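Local coordinates for protein aminopeptidase YwaD (Bacillus subtilis, PDB 6HC6) that releases single amino acids from the N-terminus of peptides, preferring arginine, lysine or leucine, as a secreted zinc aminopeptidase of the M28 family that binds two zinc ions, at residues A[118-123]-A[217-222]; A[171-176]-A[194-199]; A[239-244]-A[313-318]. One frame throughout, in Å; residues are numbered along the deposited sequence.

Contact 1 (A[118-123]-A[217-222]); sequences APTEEQ and LKLKAF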
loop_
_atom_site.group_PDB
_atom_site.type_symbol
_atom_site.label_atom_id
_atom_site.label_comp_id
_atom_site.label_asym_id
_atom_site.label_seq_id
_atom_site.Cartn_x
_atom_site.Cartn_y
_atom_site.Cartn_z
ATOM N N ALA A 118 -15.191 1.506 15.516
ATOM C CA ALA A 118 -16.487 0.890 15.749
ATOM C C ALA A 118 -17.540 1.402 14.769
ATOM O O ALA A 118 -17.499 2.563 14.347
ATOM C CB ALA A 118 -16.948 1.164 17.179
ATOM N N PRO A 119 -18.487 0.548 14.399
ATOM C CA PRO A 119 -19.648 0.991 13.627
ATOM C C PRO A 119 -20.657 1.637 14.565
ATOM O O PRO A 119 -20.419 1.771 15.762
ATOM C CB PRO A 119 -20.193 -0.312 13.039
ATOM C CG PRO A 119 -19.869 -1.334 14.087
ATOM C CD PRO A 119 -18.522 -0.904 14.659
ATOM N N THR A 120 -21.798 2.020 14.003
ATOM C CA THR A 120 -22.915 2.544 14.774
ATOM C C THR A 120 -24.085 1.574 14.710
ATOM O O THR A 120 -24.087 0.606 13.947
ATOM C CB THR A 120 -23.371 3.914 14.251
ATOM O OG1 THR A 120 -23.929 3.762 12.939
ATOM C CG2 THR A 120 -22.214 4.909 14.213
ATOM N N GLU A 121 -25.098 1.854 15.518
ATOM C CA GLU A 121 -26.360 1.174 15.323
ATOM C C GLU A 121 -26.992 1.663 14.025
ATOM O O GLU A 121 -26.668 2.742 13.520
ATOM C CB GLU A 121 -27.278 1.412 16.515
ATOM C CG GLU A 121 -26.590 1.178 17.846
ATOM C CD GLU A 121 -27.432 0.365 18.799
ATOM O OE1 GLU A 121 -27.264 -0.875 18.828
ATOM O OE2 GLU A 121 -28.257 0.968 19.519
ATOM N N GLU A 122 -27.886 0.835 13.472
ATOM C CA GLU A 122 -28.420 1.093 12.136
ATOM C C GLU A 122 -29.136 2.434 12.060
ATOM O O GLU A 122 -29.096 3.100 11.018
ATOM C CB GLU A 122 -29.361 -0.040 11.720
ATOM C CG GLU A 122 -28.816 -1.440 12.005
ATOM C CD GLU A 122 -29.020 -2.403 10.844
ATOM O OE1 GLU A 122 -28.166 -3.300 10.652
ATOM O OE2 GLU A 122 -30.036 -2.265 10.126
ATOM N N GLN A 123 -29.797 2.843 13.144
ATOM C CA GLN A 123 -30.406 4.165 13.203
ATOM C C GLN A 123 -29.364 5.275 13.243
ATOM O O GLN A 123 -29.707 6.443 13.023
ATOM C CB GLN A 123 -31.325 4.263 14.427
ATOM C CG GLN A 123 -30.623 4.065 15.776
ATOM C CD GLN A 123 -30.441 2.598 16.156
ATOM O OE1 GLN A 123 -30.570 1.701 15.321
ATOM N NE2 GLN A 123 -30.146 2.353 17.428
ATOM N N LEU A 217 -23.917 10.098 12.649
ATOM C CA LEU A 217 -23.028 9.186 11.946
ATOM C C LEU A 217 -23.727 7.844 11.787
ATOM O O LEU A 217 -24.295 7.323 12.751
ATOM C CB LEU A 217 -21.722 9.044 12.720
ATOM C CG LEU A 217 -20.450 8.608 12.026
ATOM C CD1 LEU A 217 -19.962 9.699 11.107
ATOM C CD2 LEU A 217 -19.419 8.345 13.106
ATOM N N LYS A 218 -23.727 7.309 10.565
ATOM C CA LYS A 218 -24.245 5.974 10.287
ATOM C C LYS A 218 -23.113 5.166 9.674
ATOM O O LYS A 218 -22.628 5.508 8.591
ATOM C CB LYS A 218 -25.449 6.012 9.344
ATOM C CG LYS A 218 -26.644 6.792 9.879
ATOM C CD LYS A 218 -27.896 6.586 9.025
ATOM C CE LYS A 218 -29.016 7.514 9.485
ATOM N NZ LYS A 218 -30.217 7.444 8.603
ATOM N N LEU A 219 -22.684 4.113 10.369
ATOM C CA LEU A 219 -21.557 3.304 9.917
ATOM C C LEU A 219 -21.878 1.833 10.106
ATOM O O LEU A 219 -22.281 1.416 11.194
ATOM C CB LEU A 219 -20.273 3.644 10.675
ATOM C CG LEU A 219 -19.678 5.037 10.475
ATOM C CD1 LEU A 219 -18.656 5.291 11.557
ATOM C CD2 LEU A 219 -19.043 5.180 9.095
ATOM N N LYS A 220 -21.692 1.055 9.046
ATOM C CA LYS A 220 -21.910 -0.382 9.072
ATOM C C LYS A 220 -20.580 -1.089 8.858
ATOM O O LYS A 220 -19.764 -0.659 8.036
ATOM C CB LYS A 220 -22.926 -0.800 8.001
ATOM C CG LYS A 220 -22.764 -2.226 7.497
ATOM C CD LYS A 220 -24.096 -2.969 7.461
ATOM C CE LYS A 220 -23.961 -4.316 6.761
ATOM N NZ LYS A 220 -25.297 -4.912 6.452
ATOM N N ALA A 221 -20.351 -2.145 9.636
ATOM C CA ALA A 221 -19.170 -2.986 9.502
ATOM C C ALA A 221 -19.502 -4.175 8.614
ATOM O O ALA A 221 -20.459 -4.908 8.880
ATOM C CB ALA A 221 -18.684 -3.468 10.868
ATOM N N PHE A 222 -18.718 -4.358 7.563
ATOM C CA PHE A 222 -18.834 -5.535 6.716
ATOM C C PHE A 222 -17.830 -6.567 7.206
ATOM O O PHE A 222 -16.627 -6.300 7.226
ATOM C CB PHE A 222 -18.600 -5.162 5.254
ATOM C CG PHE A 222 -19.690 -4.314 4.687
ATOM C CD1 PHE A 222 -19.692 -2.942 4.884
ATOM C CD2 PHE A 222 -20.749 -4.894 4.004
ATOM C CE1 PHE A 222 -20.717 -2.158 4.379
ATOM C CE2 PHE A 222 -21.774 -4.121 3.498
ATOM C CZ PHE A 222 -21.759 -2.751 3.685
HETATM O O HOH W 1 -30.903 4.884 8.723
#

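Contact 2 (A[171-176]-A[194-199]); sequences KAVIIY and VGIPVV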
loop_
_atom_site.group_PDB
_atom_site.type_symbol
_atom_site.label_atom_id
_atom_site.label_comp_id
_atom_site.label_asym_id
_atom_site.label_seq_id
_atom_site.Cartn_x
_atom_site.Cartn_y
_atom_site.Cartn_z
ATOM N N LYS A 171 -18.157 9.960 22.112
ATOM C CA LYS A 171 -18.967 8.914 21.505
ATOM C C LYS A 171 -18.465 8.510 20.126
ATOM O O LYS A 171 -18.775 7.406 19.668
ATOM C CB LYS A 171 -20.427 9.365 21.386
ATOM C CG LYS A 171 -21.267 9.125 22.639
ATOM C CD LYS A 171 -22.746 9.077 22.292
ATOM C CE LYS A 171 -23.620 9.101 23.532
ATOM N NZ LYS A 171 -23.299 7.972 24.450
ATOM N N ALA A 172 -17.701 9.379 19.474
ATOM C CA ALA A 172 -17.154 9.152 18.143
ATOM C C ALA A 172 -16.139 10.254 17.890
ATOM O O ALA A 172 -16.079 11.247 18.623
ATOM C CB ALA A 172 -18.240 9.155 17.063
ATOM N N VAL A 173 -15.349 10.065 16.838
ATOM C CA VAL A 173 -14.291 10.984 16.446
ATOM C C VAL A 173 -14.470 11.283 14.972
ATOM O O VAL A 173 -14.567 10.360 14.156
ATOM C CB VAL A 173 -12.885 10.398 16.700
ATOM C CG1 VAL A 173 -11.801 11.391 16.275
ATOM C CG2 VAL A 173 -12.709 10.022 18.158
ATOM N N ILE A 174 -14.532 12.564 14.631
ATOM C CA ILE A 174 -14.458 13.030 13.251
ATOM C C ILE A 174 -13.170 13.832 13.123
ATOM O O ILE A 174 -12.989 14.845 13.811
ATOM C CB ILE A 174 -15.684 13.879 12.876
ATOM C CG1 ILE A 174 -16.975 13.091 13.137
ATOM C CG2 ILE A 174 -15.586 14.362 11.440
ATOM C CD1 ILE A 174 -18.250 13.907 12.961
ATOM N N ILE A 175 -12.263 13.371 12.272
ATOM C CA ILE A 175 -11.013 14.072 12.010
ATOM C C ILE A 175 -11.123 14.690 10.628
ATOM O O ILE A 175 -11.459 13.996 9.666
ATOM C CB ILE A 175 -9.799 13.128 12.107
ATOM C CG1 ILE A 175 -9.778 12.438 13.473
ATOM C CG2 ILE A 175 -8.518 13.906 11.878
ATOM C CD1 ILE A 175 -8.679 11.389 13.647
ATOM N N TYR A 176 -10.882 15.994 10.523
ATOM C CA TYR A 176 -10.965 16.648 9.226
ATOM C C TYR A 176 -9.588 17.094 8.754
ATOM O O TYR A 176 -8.742 17.517 9.551
ATOM C CB TYR A 176 -11.944 17.828 9.243
ATOM C CG TYR A 176 -11.617 18.981 10.151
ATOM C CD1 TYR A 176 -12.008 18.971 11.491
ATOM C CD2 TYR A 176 -10.992 20.116 9.660
ATOM C CE1 TYR A 176 -11.743 20.056 12.324
ATOM C CE2 TYR A 176 -10.728 21.204 10.487
ATOM C CZ TYR A 176 -11.102 21.163 11.812
ATOM O OH TYR A 176 -10.834 22.245 12.627
ATOM N N VAL A 194 -9.908 0.967 18.110
ATOM C CA VAL A 194 -10.574 2.006 18.882
ATOM C C VAL A 194 -12.027 1.588 19.053
ATOM O O VAL A 194 -12.637 1.034 18.129
ATOM C CB VAL A 194 -10.451 3.385 18.196
ATOM C CG1 VAL A 194 -11.196 4.448 18.976
ATOM C CG2 VAL A 194 -8.987 3.772 18.066
ATOM N N GLY A 195 -12.569 1.820 20.248
ATOM C CA GLY A 195 -13.891 1.357 20.616
ATOM C C GLY A 195 -15.038 2.253 20.227
ATOM O O GLY A 195 -16.195 1.921 20.506
ATOM N N ILE A 196 -14.757 3.382 19.593
ATOM C CA ILE A 196 -15.797 4.286 19.108
ATOM C C ILE A 196 -15.569 4.482 17.616
ATOM O O ILE A 196 -14.491 4.152 17.092
ATOM C CB ILE A 196 -15.799 5.625 19.883
ATOM C CG1 ILE A 196 -14.422 6.293 19.842
ATOM C CG2 ILE A 196 -16.214 5.395 21.323
ATOM C CD1 ILE A 196 -14.401 7.661 20.515
ATOM N N PRO A 197 -16.572 4.978 16.890
ATOM C CA PRO A 197 -16.363 5.275 15.466
ATOM C C PRO A 197 -15.303 6.348 15.278
ATOM O O PRO A 197 -15.203 7.287 16.070
ATOM C CB PRO A 197 -17.738 5.764 14.996
ATOM C CG PRO A 197 -18.715 5.226 15.996
ATOM C CD PRO A 197 -17.974 5.170 17.300
ATOM N N VAL A 198 -14.493 6.185 14.226
ATOM C CA VAL A 198 -13.487 7.163 13.822
ATOM C C VAL A 198 -13.607 7.355 12.314
ATOM O O VAL A 198 -13.449 6.394 11.552
ATOM C CB VAL A 198 -12.061 6.715 14.181
ATOM C CG1 VAL A 198 -11.061 7.797 13.786
ATOM C CG2 VAL A 198 -11.933 6.353 15.678
ATOM N N VAL A 199 -13.872 8.586 11.877
ATOM C CA VAL A 199 -14.015 8.866 10.450
ATOM C C VAL A 199 -13.197 10.095 10.085
ATOM O O VAL A 199 -12.925 10.963 10.919
ATOM C CB VAL A 199 -15.490 9.060 10.011
ATOM C CG1 VAL A 199 -16.360 7.863 10.429
ATOM C CG2 VAL A 199 -16.054 10.392 10.525
#

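Contact 3 (A[239-244]-A[313-318]); sequences IKHPDI and LKRSEV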
loop_
_atom_site.group_PDB
_atom_site.type_symbol
_atom_site.label_atom_id
_atom_site.label_comp_id
_atom_site.label_asym_id
_atom_site.label_seq_id
_atom_site.Cartn_x
_atom_site.Cartn_y
_atom_site.Cartn_z
ATOM N N ILE A 239 17.595 -28.811 -8.662
ATOM C CA ILE A 239 18.308 -28.230 -7.530
ATOM C C ILE A 239 17.512 -28.551 -6.274
ATOM O O ILE A 239 16.307 -28.276 -6.209
ATOM C CB ILE A 239 18.491 -26.707 -7.680
ATOM C CG1 ILE A 239 19.113 -26.346 -9.033
ATOM C CG2 ILE A 239 19.317 -26.156 -6.515
ATOM C CD1 ILE A 239 20.627 -26.464 -9.064
ATOM N N LYS A 240 18.176 -29.125 -5.277
ATOM C CA LYS A 240 17.526 -29.410 -4.003
ATOM C C LYS A 240 17.735 -28.244 -3.041
ATOM O O LYS A 240 18.851 -27.731 -2.908
ATOM C CB LYS A 240 18.065 -30.713 -3.412
ATOM C CG LYS A 240 18.147 -31.840 -4.430
ATOM C CD LYS A 240 19.391 -32.686 -4.232
ATOM C CE LYS A 240 20.571 -32.090 -4.992
ATOM N NZ LYS A 240 20.646 -32.540 -6.411
ATOM N N HIS A 241 16.659 -27.830 -2.379
ATOM C CA HIS A 241 16.667 -26.697 -1.464
ATOM C C HIS A 241 17.322 -25.439 -2.057
ATOM O O HIS A 241 18.257 -24.890 -1.481
ATOM C CB HIS A 241 17.354 -27.079 -0.158
ATOM C CG HIS A 241 16.663 -28.174 0.592
ATOM N ND1 HIS A 241 17.142 -29.467 0.629
ATOM C CD2 HIS A 241 15.534 -28.169 1.339
ATOM C CE1 HIS A 241 16.334 -30.211 1.363
ATOM N NE2 HIS A 241 15.351 -29.449 1.807
ATOM N N PRO A 242 16.828 -24.951 -3.196
ATOM C CA PRO A 242 17.450 -23.776 -3.820
ATOM C C PRO A 242 17.261 -22.504 -3.001
ATOM O O PRO A 242 16.325 -22.368 -2.211
ATOM C CB PRO A 242 16.724 -23.667 -5.166
ATOM C CG PRO A 242 15.385 -24.302 -4.920
ATOM C CD PRO A 242 15.657 -25.429 -3.955
ATOM N N ASP A 243 18.171 -21.552 -3.217
ATOM C CA ASP A 243 17.990 -20.208 -2.680
ATOM C C ASP A 243 16.747 -19.576 -3.300
ATOM O O ASP A 243 16.466 -19.770 -4.485
ATOM C CB ASP A 243 19.219 -19.346 -2.975
ATOM C CG ASP A 243 20.465 -19.814 -2.236
ATOM O OD1 ASP A 243 20.334 -20.476 -1.184
ATOM O OD2 ASP A 243 21.582 -19.529 -2.724
ATOM N N ILE A 244 15.994 -18.826 -2.501
ATOM C CA ILE A 244 14.739 -18.227 -2.946
ATOM C C ILE A 244 14.928 -16.737 -3.180
ATOM O O ILE A 244 15.458 -16.024 -2.314
ATOM C CB ILE A 244 13.606 -18.459 -1.933
ATOM C CG1 ILE A 244 13.375 -19.943 -1.715
ATOM C CG2 ILE A 244 12.316 -17.858 -2.455
ATOM C CD1 ILE A 244 12.707 -20.223 -0.395
ATOM N N LEU A 313 12.836 -19.849 5.248
ATOM C CA LEU A 313 13.500 -18.637 5.714
ATOM C C LEU A 313 15.011 -18.757 5.580
ATOM O O LEU A 313 15.679 -17.815 5.142
ATOM C CB LEU A 313 13.111 -18.340 7.166
ATOM C CG LEU A 313 11.655 -17.922 7.387
ATOM C CD1 LEU A 313 11.362 -17.774 8.874
ATOM C CD2 LEU A 313 11.363 -16.619 6.646
ATOM N N LYS A 314 15.570 -19.909 5.959
ATOM C CA LYS A 314 17.010 -20.100 5.808
ATOM C C LYS A 314 17.433 -20.022 4.346
ATOM O O LYS A 314 18.518 -19.519 4.038
ATOM C CB LYS A 314 17.435 -21.432 6.419
ATOM C CG LYS A 314 17.141 -21.536 7.903
ATOM C CD LYS A 314 17.540 -20.262 8.637
ATOM C CE LYS A 314 16.852 -20.167 9.992
ATOM N NZ LYS A 314 15.391 -19.902 9.864
ATOM N N ARG A 315 16.588 -20.509 3.427
ATOM C CA ARG A 315 16.907 -20.455 2.003
ATOM C C ARG A 315 16.628 -19.093 1.385
ATOM O O ARG A 315 17.020 -18.870 0.236
ATOM C CB ARG A 315 16.110 -21.494 1.195
ATOM C CG ARG A 315 16.157 -22.916 1.655
ATOM C CD ARG A 315 15.649 -23.824 0.533
ATOM N NE ARG A 315 14.194 -23.996 0.479
ATOM C CZ ARG A 315 13.446 -23.805 -0.608
ATOM N NH1 ARG A 315 13.994 -23.399 -1.740
ATOM N NH2 ARG A 315 12.134 -24.009 -0.563
ATOM N N SER A 316 15.948 -18.194 2.096
ATOM C CA SER A 316 15.486 -16.951 1.492
ATOM C C SER A 316 16.643 -15.982 1.318
ATOM O O SER A 316 17.339 -15.655 2.283
ATOM C CB SER A 316 14.405 -16.315 2.355
ATOM O OG SER A 316 13.228 -17.101 2.356
ATOM N N GLU A 317 16.837 -15.505 0.089
ATOM C CA GLU A 317 18.013 -14.713 -0.235
ATOM C C GLU A 317 17.717 -13.228 -0.352
ATOM O O GLU A 317 18.381 -12.412 0.297
ATOM C CB GLU A 317 18.642 -15.213 -1.540
ATOM C CG GLU A 317 19.895 -14.461 -1.946
ATOM C CD GLU A 317 20.503 -15.025 -3.209
ATOM O OE1 GLU A 317 20.731 -16.244 -3.252
ATOM O OE2 GLU A 317 20.722 -14.253 -4.167
ATOM N N VAL A 318 16.736 -12.853 -1.165
ATOM C CA VAL A 318 16.554 -11.449 -1.500
ATOM C C VAL A 318 15.108 -11.246 -1.940
ATOM O O VAL A 318 14.497 -12.139 -2.535
ATOM C CB VAL A 318 17.583 -11.034 -2.585
ATOM C CG1 VAL A 318 17.468 -11.922 -3.815
ATOM C CG2 VAL A 318 17.394 -9.649 -2.987
HETATM O O HOH W 2 19.793 -18.109 1.016
#

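Contact 1 (A[118-123]-A[217-222])
Thr-120 and Leu-219 grip each other through a pair of hydrogen bonds where a loop of the PA-domain region, running between strands 107-113 and 125-131, passes over strand 214-222. The backbone N of Thr-120 donates a hydrogen bond to Leu-219 O at 2.9 Å, with an N-H...O angle of 167°. In return Leu-219 N donates to the threonine hydroxyl rather than to a backbone carbonyl, so one strand residue has both its N and its O engaged by one loop residue. That bond is just as straight, 169°. OG1 can serve because it sits between the backbone N and the carbonyl carbon (chi1 67°), turned to the strand; it also donates to Glu-121 O, approaching from above that carbonyl's plane. The hydroxyl therefore accepts one bond and gives another, which should fix its rotation. CG2 of Thr-120, beside the backbone N, comes to 3.5 Å from Leu-217 O.

Leu-219 brings its CB up to the backbone of Pro-119 and Thr-120, while its CD1 comes near Ala-118 O; its side chain also packs on Leu-111 and Val-199. Pro-119 lies alongside the strand: its CB is 3.3 Å from Leu-219 O, and its CG meets Ala-221 CB at 4.0 Å, with Leu-98 of strand 97-104 touching both residues. Farther along the loop, Lys-218, extended beyond CG, brings CD and CE near the carbonyl oxygens of Glu-122 and Gln-123. Its NZ donates to a water at 2.7 Å, which in turn gives a weak bond to Glu-122 O.

Contact 2 (A[171-176]-A[194-199])
Val-173 and Val-198 pair as parallel strand neighbours, as do Ile-174 and Val-199, and three backbone bonds join the segments: Val-173 N to Pro-197 O, Val-199 N to Val-173 O, and Ile-175 N to Val-199 O. The last, at 2.8 Å and 175°, is nearly straight. CA-H...O contacts lie beside them, among them Val-198 CA to Val-173 O at 3.4 Å.

On one face Ile-174 and Val-199 lie side by side, pointing the same way, with Ile-174 CG1 3.9 Å from Val-199 CG2. On the face with Val-173, Val-173 CG2 meets Ile-196 CD1 at 3.7 Å, the two side chains crossing obliquely. Ile-196 has CG1 between its backbone N and carbonyl carbon (chi1 55°), and its CD1 also comes near Ala-172 N. Pro-197 lays CD 3.4 Å from Lys-171 O and sets its ring against Ala-172 CB.

Strand 172-176 lies between strands 148-152 and 198-201 in the PA-domain sheet. Helix 158-167 packs on the Val-173 face through Ala-165, and Leu-217 and Leu-219 of strand 214-222 cover Val-199 on the other.

Contact 3 (A[239-244]-A[313-318])
Arg-315, where the chain passes from helix 310-315 to strand 316-322, reaches across to the loop that leads into strand 244-250. Its CB lies 3.5 Å from Pro-242 O and also touches Ile-244 CD1. CG stays near the same carbonyl. CD is near two backbone oxygens, Pro-242 O and, farther off, His-241 O, and Arg-315 CD touches His-241 CB at 3.7 Å. The chain bends at chi3 (-85°), which turns NE off the line of the extended CA-to-CD part. NE makes only loose approaches, to Pro-242 O and His-241 CA. At CZ the guanidinium meets Ile-244, whose CD1 lies over the centre of one face, 3.6 Å above the plane. Arg-315 NH1 donates a short hydrogen bond, 2.6 Å, to Pro-242 O; NH1 approaches on an in-plane lone pair of the carbonyl, and Pro-242 O in turn lies near the guanidinium plane. The Pro-242 ring lies alongside, its CD 3.4 Å from NH1. Glu-285 forms a salt bridge with NH1, so one nitrogen carries a neutral and an anionic partner. NH2 has Ile-244 CD1 near it.

Beyond the arginine, the chains run parallel. Ile-244 N donates to Arg-315 O from above the carbonyl plane, and Glu-317 N returns a bond to Ile-244 O at 2.8 Å. The carboxylates of Asp-243 and Glu-317 come within 3.4 Å (OD2 to OE1), a repulsion probably eased by Lys-284, which forms a salt bridge with Glu-317 OE1. Strand 316-322, which follows helix 310-315, here begins to pair with strand 244-250: parallel neighbours in the central mixed sheet of the alpha/beta M28 peptidase fold.

Contacts 1 and 2 belong to one unit: their centres are 12 Å apart, contact 2 is nested along the chain inside the loop closed by contact 1, and both reach the same sheet of the PA domain. They touch directly, with Ala-118 N probably hydrogen-bonded to Ile-196 O at 3.2 Å and Leu-219 CD1 packed 3.6 Å from Pro-197 CB. Contact 3 is in the peptidase domain on the opposite side of the chain's centre, its centre about 47 Å from that of contact 1 and its nearest atoms about 30 Å from either of the others. All three lie away from the two-zinc site formed by His-250, Asp-262, Glu-295, Asp-323, His-401 and Glu-452.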